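Side-chain contact in auracyanin-A (Chloroflexus aurantiacus, PDB 2AAN), which binds one copper ion and probably serves as a soluble electron acceptor for the membrane-bound alternative complex III: residues L37-S40 with A41-V45. Sequence-based numbering, arbitrary orientation.
Sequences LTVS and AGQTV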
loop_
_atom_site.group_PDB
_atom_site.type_symbol
_atom_site.label_atom_id
_atom_site.label_comp_id
_atom_site.label_asym_id
_atom_site.label_seq_id
_atom_site.Cartn_x
_atom_site.Cartn_y
_atom_site.Cartn_z
ATOM N N LEU A 37 -6.076 -1.070 9.516
ATOM C CA LEU A 37 -5.026 -0.562 10.404
ATOM C C LEU A 37 -5.505 0.720 11.029
ATOM O O LEU A 37 -6.215 1.473 10.389
ATOM C CB LEU A 37 -3.761 -0.284 9.603
ATOM C CG LEU A 37 -3.227 -1.427 8.746
ATOM C CD1 LEU A 37 -2.025 -0.966 7.913
ATOM C CD2 LEU A 37 -2.871 -2.659 9.592
ATOM N N THR A 38 -5.173 0.933 12.300
ATOM C CA THR A 38 -5.553 2.135 13.000
ATOM C C THR A 38 -4.308 2.754 13.580
ATOM O O THR A 38 -3.508 2.066 14.203
ATOM C CB THR A 38 -6.527 1.857 14.141
ATOM O OG1 THR A 38 -7.685 1.215 13.622
ATOM C CG2 THR A 38 -6.959 3.166 14.791
ATOM N N VAL A 39 -4.137 4.047 13.317
ATOM C CA VAL A 39 -3.023 4.811 13.849
ATOM C C VAL A 39 -3.591 6.146 14.320
ATOM O O VAL A 39 -4.780 6.419 14.106
ATOM C CB VAL A 39 -1.895 5.016 12.805
ATOM C CG1 VAL A 39 -1.279 3.653 12.415
ATOM C CG2 VAL A 39 -2.390 5.754 11.560
ATOM N N SER A 40 -2.739 6.966 14.931
ATOM C CA SER A 40 -3.101 8.341 15.345
ATOM C C SER A 40 -2.557 9.332 14.343
ATOM O O SER A 40 -1.496 9.114 13.783
ATOM C CB SER A 40 -2.508 8.672 16.720
ATOM O OG SER A 40 -2.677 7.583 17.608
ATOM N N ALA A 41 -3.260 10.439 14.139
ATOM C CA ALA A 41 -2.792 11.466 13.230
ATOM C C ALA A 41 -1.395 11.991 13.662
ATOM O O ALA A 41 -1.138 12.184 14.837
ATOM C CB ALA A 41 -3.799 12.610 13.169
ATOM N N GLY A 42 -0.497 12.181 12.714
ATOM C CA GLY A 42 0.833 12.728 12.998
ATOM C C GLY A 42 1.817 11.690 13.535
ATOM O O GLY A 42 3.015 11.962 13.635
ATOM N N GLN A 43 1.323 10.513 13.908
ATOM C CA GLN A 43 2.170 9.450 14.429
ATOM C C GLN A 43 3.140 8.964 13.354
ATOM O O GLN A 43 2.748 8.837 12.186
ATOM C CB GLN A 43 1.305 8.284 14.927
ATOM C CG GLN A 43 2.088 7.151 15.537
ATOM C CD GLN A 43 1.207 6.107 16.183
ATOM O OE1 GLN A 43 0.087 5.862 15.749
ATOM N NE2 GLN A 43 1.712 5.497 17.252
ATOM N N THR A 44 4.386 8.671 13.760
ATOM C CA THR A 44 5.371 8.029 12.887
ATOM C C THR A 44 5.065 6.530 12.818
ATOM O O THR A 44 5.125 5.816 13.842
ATOM C CB THR A 44 6.856 8.248 13.342
ATOM O OG1 THR A 44 7.140 9.644 13.413
ATOM C CG2 THR A 44 7.834 7.618 12.353
ATOM N N VAL A 45 4.718 6.091 11.606
ATOM C CA VAL A 45 4.318 4.725 11.282
ATOM C C VAL A 45 5.331 4.133 10.304
ATOM O O VAL A 45 5.618 4.737 9.266
ATOM C CB VAL A 45 2.930 4.674 10.571
ATOM C CG1 VAL A 45 2.493 3.171 10.334
ATOM C CG2 VAL A 45 1.892 5.443 11.351
#
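The side-chain amide of Q43 meets S40 and V39 through its oxygen end. S40 N donates an almost straight bond to Q43 OE1 at 3.1 Å, tilted 26° from the carbonyl plane, while V39 CB approaches OE1 at 3.6 Å from the other side of that plane. S40 OG stands on the S40 N side of the plane, 3.7 Å from Q43 OE1, without a hydrogen bond to it. At the other end of the amide, NE2 donates to the backbone O of G17; with both ends bonded, the amide is probably held against turning. The reach depends on a fully extended chain: CG is anti to the backbone N (chi1 -178°), and the chain stays extended beyond CG. In a second flat group, the S40 carbonyl, S40 O takes a hydrogen bond from Q43 N at 3.1 Å, the donor lying above the carbonyl plane, and Q43 CB lies against the same oxygen. That bond closes a type II beta turn from S40 to Q43, with A41 and G42 at its corners and G42 in the positive-phi position. The turn carries the chain from strand 36-39 to strand 44-50, each in a different sheet of the cupredoxin beta sandwich. With an alanine at Q43 the turn's backbone bond could remain, but S40 N and G17 O would probably lose the amide that joins them. On the V39 side of the amide plane, V39 and V45 cross at about a right angle, V39 CG1 touching V45 CG2 at 3.8 Å. Both valines are buried and also touch I21 of strand 19-24.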